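Local coordinates for trypsin-resistant surface T6 protein (PDB 4P0D) that forms the backbone (shaft) subunit of the pili of Streptococcus pyogenes, a surface T antigen probably polymerised and anchored to the cell wall by sortase, at residues Ala63-Asn67 against Asn287-Gly291; Ser94-Leu100 against Pro111-Ala116. The protein carries 1 engineered substitution. All blocks are in the same frame, centred on the assembly; numbering follows the deposited sequence.

Contact 1: Ala63-Asn67 against Asn287-Gly291; sequences ANGIN and NPTKG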
loop_
_atom_site.group_PDB
_atom_site.type_symbol
_atom_site.label_atom_id
_atom_site.label_comp_id
_atom_site.label_asym_id
_atom_site.label_seq_id
_atom_site.Cartn_x
_atom_site.Cartn_y
_atom_site.Cartn_z
ATOM N N ALA A 63 -2.612 32.480 6.402
ATOM C CA ALA A 63 -3.250 31.227 6.835
ATOM C C ALA A 63 -2.362 30.485 7.820
ATOM O O ALA A 63 -2.844 29.984 8.842
ATOM C CB ALA A 63 -3.575 30.337 5.632
ATOM N N ASN A 64 -1.067 30.408 7.516
ATOM C CA ASN A 64 -0.101 29.820 8.460
ATOM C C ASN A 64 -0.249 30.478 9.840
ATOM O O ASN A 64 -0.336 29.796 10.863
ATOM C CB ASN A 64 1.341 29.958 7.941
ATOM C CG ASN A 64 1.599 29.158 6.670
ATOM O OD1 ASN A 64 0.836 28.254 6.316
ATOM N ND2 ASN A 64 2.662 29.500 5.969
ATOM N N GLY A 65 -0.323 31.805 9.855
ATOM C CA GLY A 65 -0.381 32.578 11.103
ATOM C C GLY A 65 -1.660 32.348 11.867
ATOM O O GLY A 65 -1.663 32.292 13.092
ATOM N N ILE A 66 -2.764 32.209 11.136
ATOM C CA ILE A 66 -4.051 31.910 11.735
ATOM C C ILE A 66 -4.008 30.561 12.434
ATOM O O ILE A 66 -4.519 30.402 13.550
ATOM C CB ILE A 66 -5.173 31.935 10.670
ATOM C CG1 ILE A 66 -5.414 33.380 10.229
ATOM C CG2 ILE A 66 -6.450 31.313 11.209
ATOM C CD1 ILE A 66 -6.454 33.567 9.156
ATOM N N ASN A 67 -3.421 29.573 11.764
ATOM C CA ASN A 67 -3.357 28.226 12.322
ATOM C C ASN A 67 -2.391 28.055 13.489
ATOM O O ASN A 67 -2.630 27.223 14.355
ATOM C CB ASN A 67 -3.075 27.213 11.208
ATOM C CG ASN A 67 -4.332 26.832 10.461
ATOM O OD1 ASN A 67 -5.346 26.536 11.086
ATOM N ND2 ASN A 67 -4.279 26.833 9.138
ATOM N N ASN A 287 -4.452 19.934 5.092
ATOM C CA ASN A 287 -4.569 21.246 5.717
ATOM C C ASN A 287 -3.162 21.807 5.773
ATOM O O ASN A 287 -2.568 21.917 6.848
ATOM C CB ASN A 287 -5.196 21.103 7.104
ATOM C CG ASN A 287 -5.684 22.420 7.679
ATOM O OD1 ASN A 287 -5.600 23.482 7.050
ATOM N ND2 ASN A 287 -6.184 22.355 8.891
ATOM N N PRO A 288 -2.604 22.142 4.596
ATOM C CA PRO A 288 -1.175 22.389 4.536
ATOM C C PRO A 288 -0.691 23.677 5.230
ATOM O O PRO A 288 0.523 23.885 5.345
ATOM C CB PRO A 288 -0.896 22.461 3.023
ATOM C CG PRO A 288 -2.074 21.790 2.375
ATOM C CD PRO A 288 -3.205 22.242 3.258
ATOM N N THR A 289 -1.611 24.551 5.638
ATOM C CA THR A 289 -1.220 25.762 6.359
ATOM C C THR A 289 -1.240 25.543 7.874
ATOM O O THR A 289 -1.082 26.477 8.636
ATOM C CB THR A 289 -2.061 27.001 5.957
ATOM O OG1 THR A 289 -3.426 26.841 6.382
ATOM C CG2 THR A 289 -2.002 27.215 4.472
ATOM N N LYS A 290 -1.410 24.302 8.301
ATOM C CA LYS A 290 -1.440 23.948 9.712
ATOM C C LYS A 290 -0.373 22.909 10.005
ATOM O O LYS A 290 -0.199 21.972 9.232
ATOM C CB LYS A 290 -2.809 23.373 10.076
ATOM C CG LYS A 290 -2.956 22.903 11.526
ATOM C CD LYS A 290 -4.352 22.326 11.752
ATOM C CE LYS A 290 -4.503 21.673 13.119
ATOM N NZ LYS A 290 -3.575 20.517 13.272
ATOM N N GLY A 291 0.310 23.063 11.144
ATOM C CA GLY A 291 1.307 22.100 11.580
ATOM C C GLY A 291 2.637 22.219 10.844
ATOM O O GLY A 291 3.077 23.316 10.487
HETATM O O HOH W 1 0.412 27.241 10.936
HETATM O O HOH W 2 -7.440 24.737 10.171
#
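A polar contact between two domains joins one turn of helix 56-68, in the N-terminal Ig-like domain, to a loop that follows strand 276-285 of the next domain, more than 200 residues further along the chain. Thr289 is the residue that enters the interface. It sits at the third position of a type I beta turn from Asn287 to Lys290, closed by Lys290 N to Asn287 O at 3.0 Å; Pro288, whose phi is held near -70° by its ring, suits the second position. Small Ala63 lets the threonine come close to the helix, its CB 3.6 Å from Thr289 OG1. One turn later, Asn67 ND2 gives two weak hydrogen bonds, to Thr289 OG1 at 2.9 Å and to Thr289 O at 3.3 Å; both oxygens share the same amide hydrogen, which helps explain why neither bond is straight. In a modular pilin with its domains in a row, such a helix-to-turn contact ties neighbouring modules together beside the strand that links them, 139-155. Asn64 adds a CA-H...O contact, its CA 3.5 Å from Thr289 O, and its ND2 is hydrogen-bonded to Glu186 O, in another loop of the second domain. Two waters bridge the segments: one donates to Asn64 O (2.7 Å) and Thr289 O (2.8 Å), while a second donates to Asn67 OD1 (2.9 Å) and accepts from Asn287 ND2 (3.0 Å). At the exposed margin, the aliphatic start of Lys290 lies against the Asn67 amide, CB to CG 3.8 Å, and its long chain leads the charged NZ away from the helix.

Contact 2: Ser94-Leu100 against Pro111-Ala116; sequences SVYIALL and PILLAA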
loop_
_atom_site.group_PDB
_atom_site.type_symbol
_atom_site.label_atom_id
_atom_site.label_comp_id
_atom_site.label_asym_id
_atom_site.label_seq_id
_atom_site.Cartn_x
_atom_site.Cartn_y
_atom_site.Cartn_z
ATOM N N SER A 94 -15.253 44.093 4.530
ATOM C CA SER A 94 -14.470 43.192 5.354
ATOM C C SER A 94 -13.678 42.247 4.470
ATOM O O SER A 94 -14.008 42.055 3.295
ATOM C CB SER A 94 -15.370 42.415 6.310
ATOM O OG SER A 94 -16.576 42.051 5.670
ATOM N N VAL A 95 -12.625 41.676 5.054
ATOM C CA VAL A 95 -11.663 40.838 4.333
ATOM C C VAL A 95 -11.510 39.544 5.112
ATOM O O VAL A 95 -11.341 39.577 6.327
ATOM C CB VAL A 95 -10.299 41.547 4.235
ATOM C CG1 VAL A 95 -9.379 40.828 3.256
ATOM C CG2 VAL A 95 -10.491 42.999 3.820
ATOM N N TYR A 96 -11.577 38.419 4.409
ATOM C CA TYR A 96 -11.531 37.086 5.016
ATOM C C TYR A 96 -10.527 36.152 4.334
ATOM O O TYR A 96 -10.261 36.252 3.153
ATOM C CB TYR A 96 -12.910 36.399 4.934
ATOM C CG TYR A 96 -14.028 37.083 5.684
ATOM C CD1 TYR A 96 -14.722 38.144 5.119
ATOM C CD2 TYR A 96 -14.395 36.658 6.964
ATOM C CE1 TYR A 96 -15.741 38.770 5.804
ATOM C CE2 TYR A 96 -15.420 37.278 7.653
ATOM C CZ TYR A 96 -16.084 38.331 7.063
ATOM O OH TYR A 96 -17.094 38.949 7.742
ATOM N N ILE A 97 -10.004 35.213 5.104
ATOM C CA ILE A 97 -9.342 34.036 4.549
ATOM C C ILE A 97 -10.302 32.881 4.747
ATOM O O ILE A 97 -10.766 32.661 5.857
ATOM C CB ILE A 97 -8.037 33.725 5.302
ATOM C CG1 ILE A 97 -7.019 34.850 5.083
ATOM C CG2 ILE A 97 -7.455 32.381 4.860
ATOM C CD1 ILE A 97 -6.656 35.108 3.636
ATOM N N ALA A 98 -10.593 32.144 3.674
ATOM C CA ALA A 98 -11.383 30.930 3.790
ATOM C C ALA A 98 -10.462 29.722 3.708
ATOM O O ALA A 98 -9.602 29.658 2.828
ATOM C CB ALA A 98 -12.440 30.895 2.698
ATOM N N LEU A 99 -10.619 28.797 4.651
ATOM C CA LEU A 99 -9.975 27.489 4.597
ATOM C C LEU A 99 -11.021 26.370 4.440
ATOM O O LEU A 99 -12.028 26.308 5.188
ATOM C CB LEU A 99 -9.117 27.220 5.838
ATOM C CG LEU A 99 -7.969 28.216 6.089
ATOM C CD1 LEU A 99 -7.249 27.867 7.390
ATOM C CD2 LEU A 99 -6.980 28.268 4.928
ATOM N N LEU A 100 -10.755 25.490 3.477
ATOM C CA LEU A 100 -11.582 24.310 3.230
ATOM C C LEU A 100 -10.796 23.075 3.688
ATOM O O LEU A 100 -9.706 22.791 3.150
ATOM C CB LEU A 100 -11.947 24.209 1.744
ATOM C CG LEU A 100 -12.789 25.361 1.158
ATOM C CD1 LEU A 100 -11.913 26.470 0.584
ATOM C CD2 LEU A 100 -13.709 24.851 0.058
ATOM N N PRO A 111 -5.738 27.938 0.178
ATOM C CA PRO A 111 -6.463 29.014 0.901
ATOM C C PRO A 111 -7.155 29.991 -0.052
ATOM O O PRO A 111 -6.738 30.119 -1.190
ATOM C CB PRO A 111 -5.362 29.748 1.654
ATOM C CG PRO A 111 -4.120 28.952 1.496
ATOM C CD PRO A 111 -4.277 28.074 0.301
ATOM N N ILE A 112 -8.197 30.670 0.404
ATOM C CA ILE A 112 -8.896 31.656 -0.420
ATOM C C ILE A 112 -9.000 32.981 0.322
ATOM O O ILE A 112 -9.278 33.012 1.520
ATOM C CB ILE A 112 -10.306 31.193 -0.837
ATOM C CG1 ILE A 112 -10.246 29.831 -1.533
ATOM C CG2 ILE A 112 -10.935 32.214 -1.787
ATOM C CD1 ILE A 112 -11.612 29.212 -1.786
ATOM N N LEU A 113 -8.712 34.065 -0.398
ATOM C CA LEU A 113 -8.954 35.413 0.097
ATOM C C LEU A 113 -10.252 35.971 -0.481
ATOM O O LEU A 113 -10.403 36.079 -1.699
ATOM C CB LEU A 113 -7.810 36.346 -0.285
ATOM C CG LEU A 113 -8.016 37.821 0.070
ATOM C CD1 LEU A 113 -7.808 38.060 1.551
ATOM C CD2 LEU A 113 -7.060 38.667 -0.760
ATOM N N LEU A 114 -11.161 36.358 0.405
ATOM C CA LEU A 114 -12.418 36.955 0.004
ATOM C C LEU A 114 -12.600 38.301 0.690
ATOM O O LEU A 114 -12.246 38.474 1.860
ATOM C CB LEU A 114 -13.593 36.050 0.362
ATOM C CG LEU A 114 -13.634 34.713 -0.389
ATOM C CD1 LEU A 114 -14.583 33.753 0.306
ATOM C CD2 LEU A 114 -14.038 34.871 -1.849
ATOM N N ALA A 115 -13.183 39.240 -0.029
ATOM C CA ALA A 115 -13.416 40.572 0.531
ATOM C C ALA A 115 -14.724 41.147 0.016
ATOM O O ALA A 115 -15.043 40.961 -1.154
ATOM C CB ALA A 115 -12.263 41.496 0.166
ATOM N N ALA A 116 -15.484 41.816 0.895
ATOM C CA ALA A 116 -16.580 42.685 0.460
ATOM C C ALA A 116 -16.057 44.118 0.439
ATOM O O ALA A 116 -15.488 44.597 1.435
ATOM C CB ALA A 116 -17.782 42.555 1.365
#
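Strands 94-100 and 112-116 run antiparallel at 159°, their axes 4.6 Å apart at closest approach, as the two arms of a beta hairpin in the N-terminal Ig-like domain. Hydrogen-bonded pairs Ser94-Ala116, Tyr96-Leu114 and Ala98-Ile112 each contribute two backbone bonds; between them lie the non-hydrogen-bonded pairs Val95-Ala115 and Ile97-Leu113. The face bearing Tyr96, Ala98, Ile112 and Leu114 packs on strand 7-13, with Ile12 touching the last three, as in the core of a beta sandwich. Small Ala98 leaves room for Ile112 and Leu114, its CB 4.1 Å from Ile112 CB, whereas the Tyr96 ring meets Tyr88 edge-to-face. On the other face, Ile97 and Leu113 lie under helix 56-68, and branched apolar chains fill the space: Leu113 CD1 is 3.6 Å from Val95 CG1 and 3.8 Å from Ile97 CD1. Toward the hairpin's turn, Leu100 CD1 reaches Ile112 CD1 at 3.6 Å, and Leu99 CD2 rests 3.9 Å from Pro111 CB.

Contact 2 belongs to the interior of the N-terminal domain, whereas contact 1 is a partly buried junction between that domain and the next. Helix 56-68 connects them: it lies on the sheet containing 94-100 and 111-116, and two of its residues that touch Leu99, Ala63 and Asn67, also meet 287-291. The two contacts, their centres about 14 Å apart, meet directly where Leu99 CD1 lies 3.6 Å from Asn67 ND2 and Pro111 CG lies 4.0 Å from Thr289 CG2. Their chemistry follows their places. The hairpin relies on regular backbone bonding and apolar side chains within 550 Å² of buried surface; the junction, at 236 Å², uses side-chain amides, a hydroxyl and bridging waters.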